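PDB 2G5X: ribosome-inactivating protein from Lychnis chalcedonica, which belongs to the plant ribosome-inactivating proteins, is also called lychnin, and folds as a single chain of mixed alpha and beta structure. Local coordinates for residues Q220-E223 and E224-K227; D7-S10 and A11-S14; I196-L199 and E200-S204. All blocks are in the same frame, centred on the assembly; numbering follows the deposited sequence.

Contact 1 (Q220-E223 and E224-K227); sequences QFTE and EEMK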
loop_
_atom_site.group_PDB
_atom_site.type_symbol
_atom_site.label_atom_id
_atom_site.label_comp_id
_atom_site.label_asym_id
_atom_site.label_seq_id
_atom_site.Cartn_x
_atom_site.Cartn_y
_atom_site.Cartn_z
ATOM N N GLN A 220 -11.734 21.094 -8.682
ATOM C CA GLN A 220 -10.338 21.332 -8.345
ATOM C C GLN A 220 -9.505 20.345 -9.163
ATOM O O GLN A 220 -8.389 20.646 -9.580
ATOM C CB GLN A 220 -10.119 21.114 -6.846
ATOM C CG GLN A 220 -8.663 21.049 -6.422
ATOM C CD GLN A 220 -8.508 20.989 -4.912
ATOM O OE1 GLN A 220 -7.483 21.401 -4.365
ATOM N NE2 GLN A 220 -9.530 20.484 -4.231
ATOM N N PHE A 221 -10.067 19.161 -9.386
ATOM C CA PHE A 221 -9.403 18.134 -10.176
ATOM C C PHE A 221 -10.301 17.761 -11.349
ATOM O O PHE A 221 -11.503 18.031 -11.330
ATOM C CB PHE A 221 -9.108 16.897 -9.321
ATOM C CG PHE A 221 -8.201 17.172 -8.153
ATOM C CD1 PHE A 221 -8.727 17.498 -6.906
ATOM C CD2 PHE A 221 -6.820 17.142 -8.308
ATOM C CE1 PHE A 221 -7.888 17.791 -5.832
ATOM C CE2 PHE A 221 -5.973 17.436 -7.239
ATOM C CZ PHE A 221 -6.510 17.761 -5.999
ATOM N N THR A 222 -9.717 17.151 -12.371
ATOM C CA THR A 222 -10.479 16.754 -13.549
ATOM C C THR A 222 -11.302 15.509 -13.257
ATOM O O THR A 222 -11.087 14.827 -12.254
ATOM C CB THR A 222 -9.552 16.440 -14.738
ATOM O OG1 THR A 222 -8.812 15.244 -14.463
ATOM C CG2 THR A 222 -8.585 17.582 -14.979
ATOM N N GLU A 223 -12.247 15.210 -14.141
ATOM C CA GLU A 223 -13.085 14.034 -13.966
ATOM C C GLU A 223 -12.231 12.763 -13.979
ATOM O O GLU A 223 -12.510 11.811 -13.248
ATOM C CB GLU A 223 -14.147 13.978 -15.065
ATOM C CG GLU A 223 -15.113 12.816 -14.933
ATOM C CD GLU A 223 -16.304 12.940 -15.862
ATOM O OE1 GLU A 223 -17.099 11.978 -15.937
ATOM O OE2 GLU A 223 -16.448 13.998 -16.513
ATOM N N GLU A 224 -11.183 12.756 -14.798
ATOM C CA GLU A 224 -10.298 11.595 -14.886
ATOM C C GLU A 224 -9.445 11.430 -13.628
ATOM O O GLU A 224 -9.232 10.315 -13.153
ATOM C CB GLU A 224 -9.392 11.705 -16.118
ATOM C CG GLU A 224 -10.144 11.638 -17.441
ATOM C CD GLU A 224 -10.845 12.938 -17.789
ATOM O OE1 GLU A 224 -11.847 12.891 -18.531
ATOM O OE2 GLU A 224 -10.387 14.008 -17.335
ATOM N N GLU A 225 -8.953 12.541 -13.092
ATOM C CA GLU A 225 -8.148 12.488 -11.879
ATOM C C GLU A 225 -8.986 11.970 -10.713
ATOM O O GLU A 225 -8.475 11.280 -9.826
ATOM C CB GLU A 225 -7.603 13.878 -11.538
ATOM C CG GLU A 225 -6.339 14.247 -12.290
ATOM C CD GLU A 225 -5.957 15.705 -12.117
ATOM O OE1 GLU A 225 -4.781 16.038 -12.372
ATOM O OE2 GLU A 225 -6.831 16.519 -11.741
ATOM N N MET A 226 -10.279 12.286 -10.736
ATOM C CA MET A 226 -11.191 11.879 -9.672
ATOM C C MET A 226 -11.786 10.479 -9.812
ATOM O O MET A 226 -12.529 10.036 -8.937
ATOM C CB MET A 226 -12.331 12.897 -9.538
ATOM C CG MET A 226 -11.877 14.283 -9.103
ATOM S SD MET A 226 -13.261 15.368 -8.678
ATOM C CE MET A 226 -13.820 15.844 -10.309
ATOM N N LYS A 227 -11.464 9.781 -10.898
ATOM C CA LYS A 227 -11.988 8.434 -11.116
ATOM C C LYS A 227 -11.410 7.479 -10.068
ATOM O O LYS A 227 -10.286 6.989 -10.206
ATOM C CB LYS A 227 -11.618 7.947 -12.521
ATOM C CG LYS A 227 -12.638 7.013 -13.158
ATOM C CD LYS A 227 -13.685 7.799 -13.941
ATOM C CE LYS A 227 -14.852 6.916 -14.354
ATOM N NZ LYS A 227 -15.876 7.670 -15.131
#
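Thr-222 and Glu-225 pair in the manner of a capping box, at a single turn in the loop after helix 203-210; no regular helix follows within these residues. The two bonds run in opposite directions. The backbone N of Glu-225 donates to Thr-222 OG1 at 3.0 Å. In return, Thr-222 N donates to Glu-225 OE2, also at 3.0 Å and nearly straight, with an N-H...O angle of 165°. This N-H reaches OE2 on its anti side and somewhat out of the carboxylate plane. Thr-222 OG1 sits between its own backbone N and carbonyl carbon (chi1 69°), which turns the hydroxyl toward Glu-225 N. The Glu-225 chain is extended beyond CG, and its carboxylate comes back beside the start of the turn. A backbone bond closes the turn, from Met-226 N to Thr-222 O at 3.1 Å.

The flanking residues also meet. Phe-221 CB packs on Met-226 CG at 3.8 Å, an apolar pairing placed like that of a hydrophobic staple, though at an isolated turn. The Met-226 chain bends at its end, and its methyl CE lies 3.3 Å from Phe-221 O. Glu-225 OE2 touches Phe-221 CB at 3.3 Å and lies at the edge of the ring, near its plane. The ring and carboxylate planes are 65° apart. Phe-221 also packs on Leu-198 and Leu-199 of helix 193-201, and Met-226 meets Ile-206 of helix 203-210.

Both carboxylate oxygens of Glu-225 are thus engaged: OE2 takes the N-H of Thr-222, and OE1 forms a salt bridge with Arg-195. The two together should limit rotation of this buried group. The salt bridge ties the turn to helix 193-201, and the nearby guanidinium probably favours the charged form of Glu-225.

Contact 2 (D7-S10 and A11-S14); sequences DSDS and AKYS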
loop_
_atom_site.group_PDB
_atom_site.type_symbol
_atom_site.label_atom_id
_atom_site.label_comp_id
_atom_site.label_asym_id
_atom_site.label_seq_id
_atom_site.Cartn_x
_atom_site.Cartn_y
_atom_site.Cartn_z
ATOM N N ASP A 7 7.151 -7.191 -11.206
ATOM C CA ASP A 7 7.739 -7.316 -12.535
ATOM C C ASP A 7 7.073 -6.330 -13.503
ATOM O O ASP A 7 6.088 -5.677 -13.160
ATOM C CB ASP A 7 7.548 -8.759 -13.018
ATOM C CG ASP A 7 8.580 -9.182 -14.039
ATOM O OD1 ASP A 7 8.536 -10.360 -14.457
ATOM O OD2 ASP A 7 9.432 -8.351 -14.423
ATOM N N SER A 8 7.599 -6.244 -14.722
ATOM C CA SER A 8 7.092 -5.305 -15.722
ATOM C C SER A 8 5.829 -5.684 -16.499
ATOM O O SER A 8 5.557 -5.110 -17.556
ATOM C CB SER A 8 8.213 -4.975 -16.710
ATOM O OG SER A 8 8.753 -6.155 -17.280
ATOM N N ASP A 9 5.053 -6.627 -15.975
ATOM C CA ASP A 9 3.814 -7.058 -16.627
ATOM C C ASP A 9 2.664 -6.211 -16.073
ATOM O O ASP A 9 2.172 -6.468 -14.982
ATOM C CB ASP A 9 3.589 -8.547 -16.339
ATOM C CG ASP A 9 2.367 -9.114 -17.044
ATOM O OD1 ASP A 9 2.316 -10.352 -17.213
ATOM O OD2 ASP A 9 1.456 -8.342 -17.416
ATOM N N SER A 10 2.236 -5.201 -16.831
ATOM C CA SER A 10 1.174 -4.308 -16.371
ATOM C C SER A 10 -0.186 -4.980 -16.214
ATOM O O SER A 10 -1.009 -4.539 -15.412
ATOM C CB SER A 10 1.045 -3.103 -17.309
ATOM O OG SER A 10 0.457 -3.471 -18.541
ATOM N N ALA A 11 -0.430 -6.041 -16.976
ATOM C CA ALA A 11 -1.705 -6.742 -16.873
ATOM C C ALA A 11 -1.825 -7.376 -15.490
ATOM O O ALA A 11 -2.872 -7.278 -14.850
ATOM C CB ALA A 11 -1.817 -7.811 -17.962
ATOM N N LYS A 12 -0.749 -8.015 -15.030
ATOM C CA LYS A 12 -0.743 -8.653 -13.715
ATOM C C LYS A 12 -0.842 -7.610 -12.604
ATOM O O LYS A 12 -1.439 -7.857 -11.557
ATOM C CB LYS A 12 0.529 -9.492 -13.533
ATOM C CG LYS A 12 0.571 -10.756 -14.386
ATOM C CD LYS A 12 -0.575 -11.692 -14.029
ATOM C CE LYS A 12 -0.526 -12.987 -14.829
ATOM N NZ LYS A 12 0.720 -13.758 -14.562
ATOM N N TYR A 13 -0.252 -6.444 -12.838
ATOM C CA TYR A 13 -0.302 -5.363 -11.861
ATOM C C TYR A 13 -1.751 -4.887 -11.709
ATOM O O TYR A 13 -2.244 -4.735 -10.590
ATOM C CB TYR A 13 0.587 -4.203 -12.321
ATOM C CG TYR A 13 0.498 -2.954 -11.465
ATOM C CD1 TYR A 13 0.935 -2.951 -10.137
ATOM C CD2 TYR A 13 -0.001 -1.764 -11.995
ATOM C CE1 TYR A 13 0.876 -1.787 -9.359
ATOM C CE2 TYR A 13 -0.064 -0.599 -11.230
ATOM C CZ TYR A 13 0.377 -0.616 -9.916
ATOM O OH TYR A 13 0.318 0.540 -9.172
ATOM N N SER A 14 -2.426 -4.657 -12.834
ATOM C CA SER A 14 -3.815 -4.197 -12.807
ATOM C C SER A 14 -4.767 -5.224 -12.202
ATOM O O SER A 14 -5.703 -4.860 -11.493
ATOM C CB SER A 14 -4.292 -3.825 -14.217
ATOM O OG SER A 14 -3.691 -2.618 -14.663
#
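Asp-9 and Lys-12 meet at the N-terminus of helix 10-25, where Asp-9 is the N-cap. The Asp-9 carboxylate swings over the first turn because CG lies opposite the backbone N (chi1 -177°). One oxygen, OD2, serves two backbone N-H groups. Lys-12 N approaches Asp-9 OD2 at 3.3 Å with a fairly straight N-H...O angle of 161°, but from above the carboxylate plane. Ala-11 N also donates to Asp-9 OD2, at 3.0 Å. This second bond is weak, since its angle is only 125°. The methyl of Ala-11 rests near the same oxygen, Ala-11 CB to Asp-9 OD2 being 3.4 Å.

The other oxygen faces the lysine side chain. Lys-12 CG lies 3.3 Å from Asp-9 OD1, and the two side chains cross at a slant. The aliphatic start of Lys-12 therefore flanks the carboxylate. The chain then bends at chi2 and chi4, and Lys-12 NZ ends 4.6 Å from Asp-9 OD1, too far for a salt bridge. The opposite charges may still attract weakly.

The backbone continues the helix from this cap. Tyr-13 N donates to Asp-9 O, and Ser-14 N donates to Ser-10 O. Tyr-13 starts toward the preceding segment, with CB 3.5 Å from Ser-10 O. Its ring then leads into the interior, where it meets the ring of Trp-4 and packs on Val-181 and Ile-182 of helix 175-184. The phenol OH is hydrogen-bonded to the backbone O of Met-167. Ser-14 OG has its polar partner in Glu-178 OE2, so the same helix receives both residues. Ser-14 CB stays beside the capped turn, 3.6 Å from Ser-10 O.

Contact 3 (I196-L199 and E200-S204); sequences ITLL and ENNWS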
loop_
_atom_site.group_PDB
_atom_site.type_symbol
_atom_site.label_atom_id
_atom_site.label_comp_id
_atom_site.label_asym_id
_atom_site.label_seq_id
_atom_site.Cartn_x
_atom_site.Cartn_y
_atom_site.Cartn_z
ATOM N N ILE A 196 -0.174 15.181 -8.027
ATOM C CA ILE A 196 -0.633 13.846 -7.655
ATOM C C ILE A 196 -0.652 13.704 -6.136
ATOM O O ILE A 196 -1.516 13.028 -5.582
ATOM C CB ILE A 196 0.268 12.738 -8.263
ATOM C CG1 ILE A 196 -0.053 12.581 -9.751
ATOM C CG2 ILE A 196 0.052 11.414 -7.525
ATOM C CD1 ILE A 196 0.830 11.588 -10.480
ATOM N N THR A 197 0.300 14.343 -5.464
ATOM C CA THR A 197 0.358 14.283 -4.009
ATOM C C THR A 197 -0.887 14.957 -3.416
ATOM O O THR A 197 -1.467 14.462 -2.448
ATOM C CB THR A 197 1.643 14.963 -3.475
ATOM O OG1 THR A 197 2.794 14.253 -3.960
ATOM C CG2 THR A 197 1.664 14.955 -1.952
ATOM N N LEU A 198 -1.304 16.076 -4.003
ATOM C CA LEU A 198 -2.490 16.789 -3.525
ATOM C C LEU A 198 -3.749 15.984 -3.854
ATOM O O LEU A 198 -4.711 15.965 -3.081
ATOM C CB LEU A 198 -2.574 18.176 -4.169
ATOM C CG LEU A 198 -3.705 19.087 -3.681
ATOM C CD1 LEU A 198 -3.583 19.308 -2.177
ATOM C CD2 LEU A 198 -3.637 20.417 -4.421
ATOM N N LEU A 199 -3.741 15.328 -5.011
ATOM C CA LEU A 199 -4.871 14.501 -5.418
ATOM C C LEU A 199 -5.070 13.401 -4.374
ATOM O O LEU A 199 -6.189 13.160 -3.912
ATOM C CB LEU A 199 -4.595 13.872 -6.787
ATOM C CG LEU A 199 -5.583 12.814 -7.281
ATOM C CD1 LEU A 199 -6.989 13.408 -7.410
ATOM C CD2 LEU A 199 -5.105 12.283 -8.621
ATOM N N GLU A 200 -3.975 12.738 -4.014
ATOM C CA GLU A 200 -4.006 11.670 -3.019
ATOM C C GLU A 200 -4.568 12.169 -1.691
ATOM O O GLU A 200 -5.349 11.478 -1.040
ATOM C CB GLU A 200 -2.596 11.110 -2.796
ATOM C CG GLU A 200 -2.067 10.273 -3.956
ATOM C CD GLU A 200 -0.604 9.886 -3.795
ATOM O OE1 GLU A 200 -0.112 9.077 -4.609
ATOM O OE2 GLU A 200 0.056 10.389 -2.864
ATOM N N ASN A 201 -4.168 13.370 -1.287
ATOM C CA ASN A 201 -4.650 13.930 -0.029
ATOM C C ASN A 201 -6.163 14.132 -0.012
ATOM O O ASN A 201 -6.779 14.124 1.056
ATOM C CB ASN A 201 -3.969 15.270 0.262
ATOM C CG ASN A 201 -2.489 15.122 0.558
ATOM O OD1 ASN A 201 -2.004 14.026 0.835
ATOM N ND2 ASN A 201 -1.767 16.234 0.522
ATOM N N ASN A 202 -6.756 14.303 -1.193
ATOM C CA ASN A 202 -8.195 14.534 -1.313
ATOM C C ASN A 202 -9.051 13.283 -1.542
ATOM O O ASN A 202 -10.177 13.384 -2.033
ATOM C CB ASN A 202 -8.472 15.535 -2.444
ATOM C CG ASN A 202 -8.206 16.975 -2.034
ATOM O OD1 ASN A 202 -7.079 17.470 -2.123
ATOM N ND2 ASN A 202 -9.251 17.651 -1.574
ATOM N N TRP A 203 -8.536 12.112 -1.180
ATOM C CA TRP A 203 -9.293 10.876 -1.372
ATOM C C TRP A 203 -10.663 10.926 -0.691
ATOM O O TRP A 203 -11.674 10.559 -1.290
ATOM C CB TRP A 203 -8.490 9.674 -0.849
ATOM C CG TRP A 203 -9.190 8.348 -1.009
ATOM C CD1 TRP A 203 -9.899 7.917 -2.097
ATOM C CD2 TRP A 203 -9.214 7.270 -0.065
ATOM N NE1 TRP A 203 -10.360 6.639 -1.889
ATOM C CE2 TRP A 203 -9.952 6.217 -0.650
ATOM C CE3 TRP A 203 -8.678 7.090 1.219
ATOM C CZ2 TRP A 203 -10.171 5.001 0.005
ATOM C CZ3 TRP A 203 -8.896 5.879 1.872
ATOM C CH2 TRP A 203 -9.636 4.851 1.260
ATOM N N SER A 204 -10.699 11.390 0.554
ATOM C CA SER A 204 -11.956 11.468 1.297
ATOM C C SER A 204 -12.964 12.446 0.689
ATOM O O SER A 204 -14.151 12.130 0.567
ATOM C CB SER A 204 -11.684 11.857 2.755
ATOM O OG SER A 204 -12.897 11.960 3.485
HETATM O O HOH W 1 2.608 11.279 -3.912
#
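Glu-200 turns its CG away from its own carbonyl carbon (chi1 -72°) and runs extended from there. This lays the side chain back along the previous turn, with CG 3.2 Å from Ile-196 O. The branch CG2 of Ile-196, opposite the backbone N of that residue, comes to 3.7 Å from Glu-200 OE1. The carboxylate thus has a methyl group against one oxygen. The other oxygen is linked to Thr-197 through a water, which donates to Glu-200 OE2 at 2.9 Å and to Thr-197 OG1 at 3.0 Å. Glu-200 OE2 also forms a salt bridge with Arg-130, and Thr-197 OG1 is hydrogen-bonded to Gly-193 O.

These residues form the last turns of helix 193-201, which breaks at Asn-202 before helix 203-210 starts. Regular helical bonds run from Glu-200 N to Ile-196 O and from Asn-201 N to Thr-197 O. At the break the pattern changes. Asn-202 N is shared by two carbonyls: Leu-199 O at 3.0 Å, and Leu-198 O at 3.2 Å in a weak bond. The first is met from well above the plane of its carbonyl group.

Asn-201 turns its CG as Glu-200 does, placing it 3.2 Å from Thr-197 O. Its OD1 accepts from Arg-130, so one arginine holds two neighbouring side chains. Leu-198 and Asn-202 lie side by side and point the same way. Trp-203, the first residue past the break, heads elsewhere: its ring makes a cation-pi contact with Arg-173, and its NE1 is hydrogen-bonded to Leu-230 O.

Overall arrangement
Contacts 1 and 3 are neighbours, with centres about 11 Å apart, although contact 3 closes before contact 1 opens along the chain. Leu-199 joins them directly: its CD1 lies 3.5 Å from Glu-225 O, and its CA lies 3.6 Å from Phe-221 CE2. Arg-195, on the same helix as residues 196-199, adds a polar link to the turn of contact 1. Contact 2 stands apart, its centre about 24 Å from each of the others. Its nearest atoms are about 12 Å from contact 1 and about 10 Å from contact 3. Helix 175-184 touches both contacts 2 and 3, meeting Ser-14 through Ile-182 and Glu-200 through Ile-177.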